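Local atomic coordinates of acetyl-CoA hydrolase/transferase family protein (Porphyromonas gingivalis, PDB entry 2NVV), a protein that probably hydrolyses acetyl-CoA or transfers its coenzyme A to other carboxylic acids, and binds zinc at the interface between its two subunits. Residues 123-128 against 146-151; 414-419 against 434-439; 289-294 against 307-312; 233-238 against 390-395. One frame throughout, in Å; residues are numbered along the deposited sequence.

Interaction 1. Residues 123-128 against 146-151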
loop_
_atom_site.group_PDB
_atom_site.type_symbol
_atom_site.label_atom_id
_atom_site.label_comp_id
_atom_site.label_asym_id
_atom_site.label_seq_id
_atom_site.Cartn_x
_atom_site.Cartn_y
_atom_site.Cartn_z
ATOM N N ALA A 123 5.606 -1.822 -30.064
ATOM C CA ALA A 123 4.898 -2.794 -29.255
ATOM C C ALA A 123 4.901 -4.107 -30.023
ATOM O O ALA A 123 4.486 -4.149 -31.186
ATOM C CB ALA A 123 3.469 -2.331 -29.018
ATOM N N ILE A 124 5.407 -5.169 -29.395
ATOM C CA ILE A 124 5.406 -6.486 -30.025
ATOM C C ILE A 124 4.276 -7.231 -29.321
ATOM O O ILE A 124 4.290 -7.346 -28.099
ATOM C CB ILE A 124 6.708 -7.272 -29.780
ATOM C CG1 ILE A 124 7.934 -6.357 -29.874
ATOM C CG2 ILE A 124 6.804 -8.406 -30.786
ATOM C CD1 ILE A 124 8.238 -5.833 -31.232
ATOM N N ILE A 125 3.297 -7.727 -30.071
ATOM C CA ILE A 125 2.186 -8.433 -29.448
ATOM C C ILE A 125 1.843 -9.771 -30.100
ATOM O O ILE A 125 2.042 -9.956 -31.296
ATOM C CB ILE A 125 0.914 -7.555 -29.441
ATOM C CG1 ILE A 125 0.483 -7.242 -30.873
ATOM C CG2 ILE A 125 1.181 -6.261 -28.701
ATOM C CD1 ILE A 125 -0.814 -6.449 -30.981
ATOM N N GLU A 126 1.359 -10.717 -29.300
ATOM C CA GLU A 126 0.934 -12.005 -29.839
ATOM C C GLU A 126 -0.588 -11.923 -29.973
ATOM O O GLU A 126 -1.279 -11.490 -29.058
ATOM C CB GLU A 126 1.307 -13.165 -28.924
ATOM C CG GLU A 126 0.873 -14.487 -29.519
ATOM C CD GLU A 126 1.189 -15.668 -28.649
ATOM O OE1 GLU A 126 2.088 -16.444 -29.032
ATOM O OE2 GLU A 126 0.534 -15.814 -27.588
ATOM N N VAL A 127 -1.113 -12.361 -31.107
ATOM C CA VAL A 127 -2.536 -12.248 -31.357
ATOM C C VAL A 127 -3.221 -13.527 -31.838
ATOM O O VAL A 127 -2.577 -14.441 -32.377
ATOM C CB VAL A 127 -2.760 -11.103 -32.380
ATOM C CG1 VAL A 127 -4.186 -11.019 -32.789
ATOM C CG2 VAL A 127 -2.330 -9.777 -31.763
ATOM N N ALA A 128 -4.531 -13.592 -31.613
ATOM C CA ALA A 128 -5.338 -14.732 -32.053
ATOM C C ALA A 128 -6.015 -14.296 -33.349
ATOM O O ALA A 128 -6.488 -15.120 -34.131
ATOM C CB ALA A 128 -6.393 -15.091 -30.996
ATOM N N PRO A 146 -3.430 -2.957 -23.999
ATOM C CA PRO A 146 -4.059 -1.731 -24.497
ATOM C C PRO A 146 -3.229 -0.459 -24.390
ATOM O O PRO A 146 -3.305 0.409 -25.260
ATOM C CB PRO A 146 -5.371 -1.662 -23.706
ATOM C CG PRO A 146 -5.104 -2.474 -22.473
ATOM C CD PRO A 146 -4.285 -3.617 -22.995
ATOM N N THR A 147 -2.419 -0.353 -23.346
ATOM C CA THR A 147 -1.609 0.835 -23.170
ATOM C C THR A 147 -0.416 0.879 -24.123
ATOM O O THR A 147 -0.126 1.934 -24.687
ATOM C CB THR A 147 -1.121 0.953 -21.719
ATOM O OG1 THR A 147 -2.254 0.909 -20.841
ATOM C CG2 THR A 147 -0.363 2.268 -21.507
ATOM N N ILE A 148 0.271 -0.246 -24.314
ATOM C CA ILE A 148 1.421 -0.248 -25.212
ATOM C C ILE A 148 0.996 -0.059 -26.672
ATOM O O ILE A 148 1.728 0.526 -27.466
ATOM C CB ILE A 148 2.289 -1.554 -25.073
ATOM C CG1 ILE A 148 1.439 -2.802 -25.259
ATOM C CG2 ILE A 148 2.959 -1.587 -23.716
ATOM C CD1 ILE A 148 2.224 -4.082 -25.123
ATOM N N CYS A 149 -0.186 -0.555 -27.019
ATOM C CA CYS A 149 -0.706 -0.418 -28.373
ATOM C C CYS A 149 -1.107 1.025 -28.644
ATOM O O CYS A 149 -0.990 1.517 -29.775
ATOM C CB CYS A 149 -1.918 -1.319 -28.574
ATOM S SG CYS A 149 -1.535 -3.070 -28.794
ATOM N N ARG A 150 -1.577 1.699 -27.602
ATOM C CA ARG A 150 -1.998 3.083 -27.717
ATOM C C ARG A 150 -0.804 4.026 -27.816
ATOM O O ARG A 150 -0.763 4.900 -28.685
ATOM C CB ARG A 150 -2.847 3.484 -26.506
ATOM C CG ARG A 150 -3.210 4.949 -26.510
ATOM C CD ARG A 150 -3.275 5.546 -25.113
ATOM N NE ARG A 150 -4.620 5.497 -24.542
ATOM C CZ ARG A 150 -5.181 6.508 -23.883
ATOM N NH1 ARG A 150 -4.510 7.646 -23.719
ATOM N NH2 ARG A 150 -6.406 6.380 -23.376
ATOM N N LEU A 151 0.167 3.833 -26.925
ATOM C CA LEU A 151 1.352 4.676 -26.861
ATOM C C LEU A 151 2.472 4.422 -27.874
ATOM O O LEU A 151 3.264 5.326 -28.136
ATOM C CB LEU A 151 1.945 4.590 -25.456
ATOM C CG LEU A 151 1.521 5.543 -24.333
ATOM C CD1 LEU A 151 0.103 6.042 -24.526
ATOM C CD2 LEU A 151 1.691 4.802 -23.001
#
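Ala123, Ile125, Ile148 and Cys149 meet through apolar contacts alone, with no hydrogen bond between strand and helix. Ala123 supplies the nearest backbone approach, its CA lying 5.9 Å from the CA of Ile148. Alanine suits this place, since its side chain adds only a single methyl between two backbones this close. Ala123 CB lies 4.2 Å from Ile148 CB and 3.7 Å from Ile148 O.

The segments belong to a beta-alpha-beta crossover: strand 122-127 of the parallel seven-stranded sheet is followed, after a connection with two short strands, by helix 145-151 and then by strand 154-160, which pairs directly beside it. The helix runs back at 136° to the strand, with the axes 8.5 Å apart at their closest.

Two residues further along the strand, on the same face, the branched Ile125 spreads two methyls toward the helix. Its CG2 reaches the end of Ile148, 4.3 Å from CD1, and its CD1 lies 4.1 Å from Cys149 SG. The sulfur is 4.2 Å from Ile125 CG2 as well, so it packs across the fork of the isoleucine. Ile148 holds CG1 between its backbone N and carbonyl carbon (chi1 54°), and the extended arm beyond it brings CD1 to Ile125. Cysteine fits because its thiol is only weakly polar and its side chain is short enough to lie beside the isoleucine.

Polar bonding is left to other neighbours. Ile124 turns away from the helix and packs on Pro32, while the buried carboxylate of Glu126 is satisfied by a salt bridge to Lys33 and by hydrogen bonds from Thr139 and Asn160.

Interaction 2. Residues 414-419 against 434-439. With ZN (zinc ion), chain G.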
loop_
_atom_site.group_PDB
_atom_site.type_symbol
_atom_site.label_atom_id
_atom_site.label_comp_id
_atom_site.label_asym_id
_atom_site.label_seq_id
_atom_site.Cartn_x
_atom_site.Cartn_y
_atom_site.Cartn_z
ATOM N N HIS A 414 6.175 -5.883 2.440
ATOM C CA HIS A 414 4.861 -5.633 3.040
ATOM C C HIS A 414 5.058 -5.354 4.521
ATOM O O HIS A 414 5.826 -6.042 5.177
ATOM C CB HIS A 414 3.946 -6.835 2.810
ATOM C CG HIS A 414 3.893 -7.268 1.378
ATOM N ND1 HIS A 414 4.789 -8.170 0.841
ATOM C CD2 HIS A 414 3.120 -6.850 0.351
ATOM C CE1 HIS A 414 4.571 -8.287 -0.456
ATOM N NE2 HIS A 414 3.563 -7.495 -0.779
ATOM N N SER A 415 4.376 -4.338 5.042
ATOM C CA SER A 415 4.528 -3.959 6.436
ATOM C C SER A 415 3.469 -4.490 7.402
ATOM O O SER A 415 2.403 -4.976 6.993
ATOM C CB SER A 415 4.568 -2.442 6.563
ATOM O OG SER A 415 3.259 -1.912 6.588
ATOM N N GLU A 416 3.787 -4.369 8.691
ATOM C CA GLU A 416 2.926 -4.796 9.783
ATOM C C GLU A 416 1.513 -4.240 9.651
ATOM O O GLU A 416 0.558 -4.826 10.156
ATOM C CB GLU A 416 3.526 -4.329 11.116
ATOM C CG GLU A 416 3.831 -2.833 11.175
ATOM C CD GLU A 416 4.223 -2.372 12.571
ATOM O OE1 GLU A 416 4.705 -1.226 12.722
ATOM O OE2 GLU A 416 4.042 -3.156 13.521
ATOM N N HIS A 417 1.391 -3.105 8.974
ATOM C CA HIS A 417 0.105 -2.440 8.787
ATOM C C HIS A 417 -0.720 -3.048 7.666
ATOM O O HIS A 417 -1.898 -2.743 7.526
ATOM C CB HIS A 417 0.327 -0.958 8.477
ATOM C CG HIS A 417 1.238 -0.275 9.444
ATOM N ND1 HIS A 417 0.880 -0.019 10.750
ATOM C CD2 HIS A 417 2.517 0.150 9.314
ATOM C CE1 HIS A 417 1.898 0.529 11.387
ATOM N NE2 HIS A 417 2.904 0.643 10.537
ATOM N N SER A 418 -0.101 -3.909 6.871
ATOM C CA SER A 418 -0.796 -4.508 5.748
ATOM C C SER A 418 -0.990 -6.006 5.858
ATOM O O SER A 418 -1.946 -6.544 5.314
ATOM C CB SER A 418 -0.047 -4.182 4.450
ATOM O OG SER A 418 -0.019 -2.788 4.201
ATOM N N VAL A 419 -0.082 -6.682 6.549
ATOM C CA VAL A 419 -0.172 -8.128 6.707
ATOM C C VAL A 419 -1.124 -8.475 7.856
ATOM O O VAL A 419 -0.859 -8.156 9.017
ATOM C CB VAL A 419 1.220 -8.724 6.981
ATOM C CG1 VAL A 419 1.148 -10.231 6.938
ATOM C CG2 VAL A 419 2.217 -8.198 5.960
ATOM N N LYS A 434 -3.476 -6.809 17.206
ATOM C CA LYS A 434 -2.322 -7.060 18.065
ATOM C C LYS A 434 -1.176 -6.092 17.857
ATOM O O LYS A 434 -0.944 -5.622 16.743
ATOM C CB LYS A 434 -1.821 -8.490 17.846
ATOM C CG LYS A 434 -2.735 -9.523 18.452
ATOM C CD LYS A 434 -2.396 -10.929 18.007
ATOM C CE LYS A 434 -3.308 -11.928 18.726
ATOM N NZ LYS A 434 -3.191 -13.304 18.187
ATOM N N ASN A 435 -0.471 -5.782 18.935
ATOM C CA ASN A 435 0.667 -4.881 18.850
ATOM C C ASN A 435 1.869 -5.745 18.469
ATOM O O ASN A 435 1.723 -6.958 18.298
ATOM C CB ASN A 435 0.895 -4.157 20.193
ATOM C CG ASN A 435 1.348 -5.084 21.298
ATOM O OD1 ASN A 435 1.629 -4.641 22.403
ATOM N ND2 ASN A 435 1.423 -6.371 21.006
ATOM N N PRO A 436 3.064 -5.145 18.335
ATOM C CA PRO A 436 4.247 -5.930 17.960
ATOM C C PRO A 436 4.554 -7.167 18.804
ATOM O O PRO A 436 4.728 -8.262 18.265
ATOM C CB PRO A 436 5.363 -4.891 17.990
ATOM C CG PRO A 436 4.641 -3.655 17.510
ATOM C CD PRO A 436 3.364 -3.700 18.310
ATOM N N ARG A 437 4.608 -6.998 20.124
ATOM C CA ARG A 437 4.906 -8.112 21.014
ATOM C C ARG A 437 3.872 -9.226 20.976
ATOM O O ARG A 437 4.222 -10.412 21.004
ATOM C CB ARG A 437 5.062 -7.619 22.448
ATOM C CG ARG A 437 6.415 -7.003 22.720
ATOM C CD ARG A 437 6.557 -6.553 24.164
ATOM N NE ARG A 437 7.867 -5.954 24.387
ATOM C CZ ARG A 437 8.999 -6.649 24.461
ATOM N NH1 ARG A 437 10.155 -6.018 24.659
ATOM N NH2 ARG A 437 8.979 -7.976 24.360
ATOM N N GLU A 438 2.601 -8.853 20.916
ATOM C CA GLU A 438 1.528 -9.841 20.879
ATOM C C GLU A 438 1.511 -10.628 19.573
ATOM O O GLU A 438 1.229 -11.820 19.558
ATOM C CB GLU A 438 0.174 -9.155 21.100
ATOM C CG GLU A 438 0.110 -8.415 22.423
ATOM C CD GLU A 438 -1.031 -7.423 22.491
ATOM O OE1 GLU A 438 -1.369 -6.826 21.444
ATOM O OE2 GLU A 438 -1.580 -7.222 23.600
ATOM N N ARG A 439 1.833 -9.973 18.466
ATOM C CA ARG A 439 1.819 -10.697 17.204
ATOM C C ARG A 439 3.099 -11.536 17.019
ATOM O O ARG A 439 3.108 -12.516 16.278
ATOM C CB ARG A 439 1.558 -9.726 16.032
ATOM C CG ARG A 439 2.714 -8.896 15.561
ATOM C CD ARG A 439 2.285 -8.114 14.319
ATOM N NE ARG A 439 1.542 -6.909 14.661
ATOM C CZ ARG A 439 2.112 -5.721 14.850
ATOM N NH1 ARG A 439 1.364 -4.662 15.163
ATOM N NH2 ARG A 439 3.430 -5.587 14.706
HETATM ZN ZN ZN G . 4.881 0.737 11.126
HETATM O O HOH W 1 5.647 -0.645 9.314
#
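A zinc site shared between two subunits sets the stage: Glu416, in a loop of the C-terminal domain, uses one carboxylate oxygen for the metal and the other for Arg439 on helix 436-446. OE1 of Glu416 binds the zinc at 2.5 Å, NE2 of His417 at 2.1 Å, and a water is a third ligand. His411 and Asp413 of the second subunit bind the same ion, so the site bridges the dimer interface.

Glutamate is long enough to span metal and helix, its chain extended beyond CG. Its OE2 forms a salt bridge with Arg439 NH2 at 2.8 Å. The carboxylate and guanidinium planes stand 87° apart, and the hydrogen bond within the pair is bent and weak (128°). The positive charge nearby would probably help to steady the carboxylate's orientation at the metal. The same NH2 is also bonded to Phe359 O.

Arg439 is held flat between two layers. Glu416 CB lies over one face of the guanidinium, and the backbone around Asn435 C and Pro436 N covers the other. NH1 donates to Lys434 O at 3.0 Å, which ties the arginine back to the turn leading into its own helix. At that helix start, the backbone N of Asn435, the N-cap residue, donates almost straight (174°) to Glu438 OE1.

On the zinc side, Glu416 CG sits over the centre of the His417 ring, 3.6 Å above its plane. An ST turn shapes the backbone at the two ligands: Ser415 OG accepts from His417 N at 3.3 Å.

Interaction 3. Residues 289-294 against 307-312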
loop_
_atom_site.group_PDB
_atom_site.type_symbol
_atom_site.label_atom_id
_atom_site.label_comp_id
_atom_site.label_asym_id
_atom_site.label_seq_id
_atom_site.Cartn_x
_atom_site.Cartn_y
_atom_site.Cartn_z
ATOM N N ALA A 289 -4.881 -25.568 -11.573
ATOM C CA ALA A 289 -5.636 -25.856 -10.354
ATOM C C ALA A 289 -7.014 -25.204 -10.333
ATOM O O ALA A 289 -7.974 -25.796 -9.844
ATOM C CB ALA A 289 -4.839 -25.436 -9.130
ATOM N N VAL A 290 -7.111 -23.987 -10.865
ATOM C CA VAL A 290 -8.388 -23.264 -10.910
ATOM C C VAL A 290 -9.323 -23.918 -11.917
ATOM O O VAL A 290 -10.505 -24.132 -11.651
ATOM C CB VAL A 290 -8.173 -21.769 -11.298
ATOM C CG1 VAL A 290 -9.500 -21.103 -11.608
ATOM C CG2 VAL A 290 -7.471 -21.039 -10.167
ATOM N N ILE A 291 -8.776 -24.243 -13.081
ATOM C CA ILE A 291 -9.550 -24.892 -14.134
ATOM C C ILE A 291 -10.145 -26.210 -13.623
ATOM O O ILE A 291 -11.316 -26.512 -13.867
ATOM C CB ILE A 291 -8.658 -25.170 -15.352
ATOM C CG1 ILE A 291 -8.017 -23.860 -15.814
ATOM C CG2 ILE A 291 -9.466 -25.812 -16.456
ATOM C CD1 ILE A 291 -9.019 -22.819 -16.258
ATOM N N ALA A 292 -9.330 -26.983 -12.908
ATOM C CA ALA A 292 -9.757 -28.266 -12.369
ATOM C C ALA A 292 -10.980 -28.115 -11.469
ATOM O O ALA A 292 -11.932 -28.885 -11.583
ATOM C CB ALA A 292 -8.602 -28.913 -11.590
ATOM N N LEU A 293 -10.942 -27.128 -10.573
ATOM C CA LEU A 293 -12.044 -26.856 -9.659
ATOM C C LEU A 293 -13.253 -26.322 -10.407
ATOM O O LEU A 293 -14.400 -26.509 -9.985
ATOM C CB LEU A 293 -11.613 -25.843 -8.600
ATOM C CG LEU A 293 -10.598 -26.400 -7.604
ATOM C CD1 LEU A 293 -10.161 -25.313 -6.631
ATOM C CD2 LEU A 293 -11.226 -27.586 -6.863
HETATM N N MSE A 294 -12.984 -25.655 -11.523
HETATM C CA MSE A 294 -14.023 -25.084 -12.365
HETATM C C MSE A 294 -14.845 -26.203 -13.014
HETATM O O MSE A 294 -16.077 -26.137 -13.065
HETATM C CB MSE A 294 -13.372 -24.212 -13.435
HETATM C CG MSE A 294 -14.288 -23.198 -14.047
HETATM SE SE MSE A 294 -13.287 -21.942 -15.103
HETATM C CE MSE A 294 -14.274 -22.133 -16.759
ATOM N N LEU A 307 -4.304 -16.579 -18.521
ATOM C CA LEU A 307 -4.728 -17.954 -18.343
ATOM C C LEU A 307 -3.437 -18.716 -18.587
ATOM O O LEU A 307 -3.101 -19.042 -19.728
ATOM C CB LEU A 307 -5.784 -18.341 -19.386
ATOM C CG LEU A 307 -6.355 -19.761 -19.320
ATOM C CD1 LEU A 307 -7.099 -19.970 -18.028
ATOM C CD2 LEU A 307 -7.287 -19.972 -20.496
ATOM N N SER A 308 -2.697 -18.953 -17.512
ATOM C CA SER A 308 -1.429 -19.656 -17.600
ATOM C C SER A 308 -1.618 -21.124 -17.275
ATOM O O SER A 308 -1.351 -21.555 -16.155
ATOM C CB SER A 308 -0.426 -19.026 -16.640
ATOM O OG SER A 308 -0.195 -17.672 -16.984
ATOM N N VAL A 309 -2.067 -21.890 -18.264
ATOM C CA VAL A 309 -2.317 -23.314 -18.076
ATOM C C VAL A 309 -1.466 -24.204 -18.977
ATOM O O VAL A 309 -0.912 -23.740 -19.970
ATOM C CB VAL A 309 -3.797 -23.638 -18.325
ATOM C CG1 VAL A 309 -4.665 -22.853 -17.347
ATOM C CG2 VAL A 309 -4.161 -23.314 -19.769
ATOM N N SER A 310 -1.364 -25.482 -18.617
ATOM C CA SER A 310 -0.578 -26.430 -19.392
ATOM C C SER A 310 -1.239 -26.686 -20.742
ATOM O O SER A 310 -2.395 -26.328 -20.942
ATOM C CB SER A 310 -0.419 -27.739 -18.616
ATOM O OG SER A 310 -1.674 -28.269 -18.241
ATOM N N ARG A 311 -0.499 -27.294 -21.665
ATOM C CA ARG A 311 -1.019 -27.581 -23.003
ATOM C C ARG A 311 -2.256 -28.467 -22.963
ATOM O O ARG A 311 -3.192 -28.276 -23.734
ATOM C CB ARG A 311 0.054 -28.255 -23.861
ATOM C CG ARG A 311 -0.424 -28.640 -25.264
ATOM C CD ARG A 311 0.658 -29.372 -26.038
ATOM N NE ARG A 311 1.915 -28.626 -26.052
ATOM C CZ ARG A 311 3.047 -29.087 -26.572
ATOM N NH1 ARG A 311 4.149 -28.348 -26.543
ATOM N NH2 ARG A 311 3.075 -30.288 -27.124
ATOM N N SER A 312 -2.255 -29.442 -22.064
ATOM C CA SER A 312 -3.389 -30.349 -21.948
ATOM C C SER A 312 -4.647 -29.598 -21.547
ATOM O O SER A 312 -5.740 -29.868 -22.048
ATOM C CB SER A 312 -3.097 -31.427 -20.912
ATOM O OG SER A 312 -4.293 -32.119 -20.569
#
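Ile291 holds CG1 beside its backbone N and anti to the carbonyl carbon (chi1 -56°), and a second turn at chi2 (-62°) sends CD1 toward Leu307. Leu307, whose CB does not itself face the helix, swings CG anti to its backbone N (chi1 -179°), and this carries the branched end, with CD1, to the isoleucine. The two CD1 methyls meet at 3.9 Å. Nearer the root of the same side chain, Ile291 CG1 touches Val309 CG1 at 3.8 Å. Both partners cross Ile291 at roughly a right angle. One isoleucine, with an arm long enough to offer both CG1 and CD1, serves two residues of the facing chain, and Val309 reaches it directly as a short branched side chain.

The contact packs helix 288-295 against the chain that leaves the short strand 306-307 and enters helix 311-318. Val313 and Ile317 of that second helix also touch Ile291 and extend the apolar cluster. Leu307 lies about 11 Å, side chain to side chain, from Glu284, the predicted active-site glutamate.

Ser310 is the N-cap of helix 311-318, a place where serine is common. Its OG is hydrogen-bonded to Asp288 OD1, just ahead of the segment 289-294.

Interaction 4. Residues 233-238 against 390-395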
loop_
_atom_site.group_PDB
_atom_site.type_symbol
_atom_site.label_atom_id
_atom_site.label_comp_id
_atom_site.label_asym_id
_atom_site.label_seq_id
_atom_site.Cartn_x
_atom_site.Cartn_y
_atom_site.Cartn_z
ATOM N N ASP A 233 -4.366 -26.788 3.847
ATOM C CA ASP A 233 -5.484 -27.157 4.692
ATOM C C ASP A 233 -5.719 -26.068 5.708
ATOM O O ASP A 233 -6.867 -25.698 5.985
ATOM C CB ASP A 233 -5.196 -28.469 5.428
ATOM C CG ASP A 233 -6.429 -29.024 6.135
ATOM O OD1 ASP A 233 -7.295 -29.604 5.446
ATOM O OD2 ASP A 233 -6.543 -28.864 7.367
ATOM N N ASN A 234 -4.637 -25.553 6.275
ATOM C CA ASN A 234 -4.764 -24.504 7.273
ATOM C C ASN A 234 -5.467 -23.283 6.715
ATOM O O ASN A 234 -6.303 -22.688 7.395
ATOM C CB ASN A 234 -3.400 -24.117 7.822
ATOM C CG ASN A 234 -2.760 -25.242 8.596
ATOM O OD1 ASN A 234 -3.444 -26.132 9.074
ATOM N ND2 ASN A 234 -1.439 -25.199 8.735
ATOM N N VAL A 235 -5.134 -22.920 5.479
ATOM C CA VAL A 235 -5.751 -21.776 4.827
ATOM C C VAL A 235 -7.248 -21.984 4.691
ATOM O O VAL A 235 -8.036 -21.141 5.098
ATOM C CB VAL A 235 -5.165 -21.542 3.426
ATOM C CG1 VAL A 235 -5.856 -20.350 2.771
ATOM C CG2 VAL A 235 -3.667 -21.303 3.520
ATOM N N ALA A 236 -7.631 -23.118 4.119
ATOM C CA ALA A 236 -9.043 -23.450 3.923
ATOM C C ALA A 236 -9.832 -23.553 5.234
ATOM O O ALA A 236 -10.954 -23.043 5.329
ATOM C CB ALA A 236 -9.157 -24.743 3.150
ATOM N N ALA A 237 -9.258 -24.211 6.239
ATOM C CA ALA A 237 -9.938 -24.345 7.526
ATOM C C ALA A 237 -10.082 -22.997 8.248
ATOM O O ALA A 237 -11.066 -22.750 8.945
ATOM C CB ALA A 237 -9.187 -25.325 8.405
ATOM N N PHE A 238 -9.093 -22.130 8.092
ATOM C CA PHE A 238 -9.124 -20.823 8.722
ATOM C C PHE A 238 -10.286 -20.026 8.139
ATOM O O PHE A 238 -11.094 -19.440 8.863
ATOM C CB PHE A 238 -7.806 -20.095 8.453
ATOM C CG PHE A 238 -7.843 -18.620 8.766
ATOM C CD1 PHE A 238 -7.999 -18.174 10.070
ATOM C CD2 PHE A 238 -7.718 -17.678 7.747
ATOM C CE1 PHE A 238 -8.031 -16.820 10.363
ATOM C CE2 PHE A 238 -7.751 -16.318 8.031
ATOM C CZ PHE A 238 -7.907 -15.888 9.347
ATOM N N ILE A 390 -3.579 -12.657 3.545
ATOM C CA ILE A 390 -2.937 -13.840 4.090
ATOM C C ILE A 390 -1.607 -14.132 3.404
ATOM O O ILE A 390 -1.459 -13.977 2.193
ATOM C CB ILE A 390 -3.837 -15.081 3.918
ATOM C CG1 ILE A 390 -5.199 -14.831 4.562
ATOM C CG2 ILE A 390 -3.157 -16.306 4.520
ATOM C CD1 ILE A 390 -6.233 -15.885 4.223
ATOM N N PHE A 391 -0.635 -14.550 4.195
ATOM C CA PHE A 391 0.664 -14.899 3.660
ATOM C C PHE A 391 1.013 -16.306 4.122
ATOM O O PHE A 391 0.914 -16.636 5.310
ATOM C CB PHE A 391 1.709 -13.888 4.115
ATOM C CG PHE A 391 1.775 -12.674 3.242
ATOM C CD1 PHE A 391 2.458 -12.717 2.021
ATOM C CD2 PHE A 391 1.135 -11.494 3.614
ATOM C CE1 PHE A 391 2.506 -11.598 1.179
ATOM C CE2 PHE A 391 1.173 -10.369 2.782
ATOM C CZ PHE A 391 1.863 -10.423 1.558
ATOM N N THR A 392 1.385 -17.142 3.161
ATOM C CA THR A 392 1.750 -18.524 3.430
ATOM C C THR A 392 3.223 -18.746 3.168
ATOM O O THR A 392 3.839 -18.016 2.403
ATOM C CB THR A 392 0.984 -19.470 2.531
ATOM O OG1 THR A 392 1.224 -19.088 1.179
ATOM C CG2 THR A 392 -0.502 -19.414 2.822
ATOM N N THR A 393 3.776 -19.773 3.801
ATOM C CA THR A 393 5.185 -20.108 3.633
ATOM C C THR A 393 5.603 -21.286 4.506
ATOM O O THR A 393 5.238 -21.366 5.689
ATOM C CB THR A 393 6.119 -18.942 4.025
ATOM O OG1 THR A 393 7.478 -19.378 3.948
ATOM C CG2 THR A 393 5.852 -18.490 5.463
ATOM N N PRO A 394 6.352 -22.238 3.929
ATOM C CA PRO A 394 6.784 -23.359 4.758
ATOM C C PRO A 394 7.630 -22.708 5.844
ATOM O O PRO A 394 8.268 -21.693 5.595
ATOM C CB PRO A 394 7.592 -24.216 3.781
ATOM C CG PRO A 394 8.052 -23.231 2.735
ATOM C CD PRO A 394 6.825 -22.390 2.542
ATOM N N SER A 395 7.615 -23.261 7.049
ATOM C CA SER A 395 8.369 -22.670 8.157
ATOM C C SER A 395 9.883 -22.672 7.971
ATOM O O SER A 395 10.565 -21.748 8.411
ATOM C CB SER A 395 8.024 -23.384 9.469
ATOM O OG SER A 395 8.559 -24.697 9.499
#
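Val235 and Phe238, which face Thr392 and Ile390, are carried on a helical turn whose shortest bond runs from Ala237 N to Asp233 O, 2.8 Å; the next, from Phe238 N to Asn234 O, measures 2.9 Å. Beside them Asn234 reaches out of the helix and its ND2 hydrogen-bonds to Ser424 O, a link to the neighbouring strand.

Across the contact itself the meeting is apolar. Val235 CG2 touches Thr392 CG2 at 3.8 Å, the two side chains crossing at about a right angle, a fit for short branched residues. Thr392 keeps its methyl anti to its carbonyl carbon and its OG1 between the backbone N and that carbon (chi1 56°), which divides the residue's work: the methyl faces the helix, while the hydroxyl makes a weak hydrogen bond with Asn351 O on the adjacent strand.

Here helix 226-245 covers one face of the five-stranded C-terminal sheet, in which strand 389-392 is central. Helix 261-272 lies alongside, and its Val262, a predicted coenzyme A-binding residue, touches Thr392. Parallel neighbours on both sides and flanking helices are consistent with a Rossmann-like fold.

A turn further along the helix, Phe238 sets its ring beside Ile390. The extended arm of Ile390 (chi2 169°) brings CD1 to the ring's edge, near its plane, 4.1 Å from Phe238 CE2. The side chains, both long, slide past each other in opposite directions, and Phe238 also packs on Val421 of the next strand. Between the two inward-facing residues Phe391 points to the other side of the sheet, where its ring meets that of His414.

Overall arrangement
From the N terminus, interaction 1 comes first, closing a short loop within the N-terminal domain that joins an interior strand of the parallel sheet to its crossover helix. Interaction 4 then opens at helix 226-245 and, with 151 residues in between, closes on strand 389-392, binding that helix to the C-terminal sheet. Nested inside its loop is interaction 3, a local closure between helix 288-295 and the chain leading into helix 311-318. Interaction 2 follows in series, fixing a zinc loop to helix 436-446 at a site completed by the second subunit. No loops cross. Interactions 2 and 4 touch, Val419 of one packing on Phe391 of the other, whereas interaction 1 lies on the other side of the chain's centre.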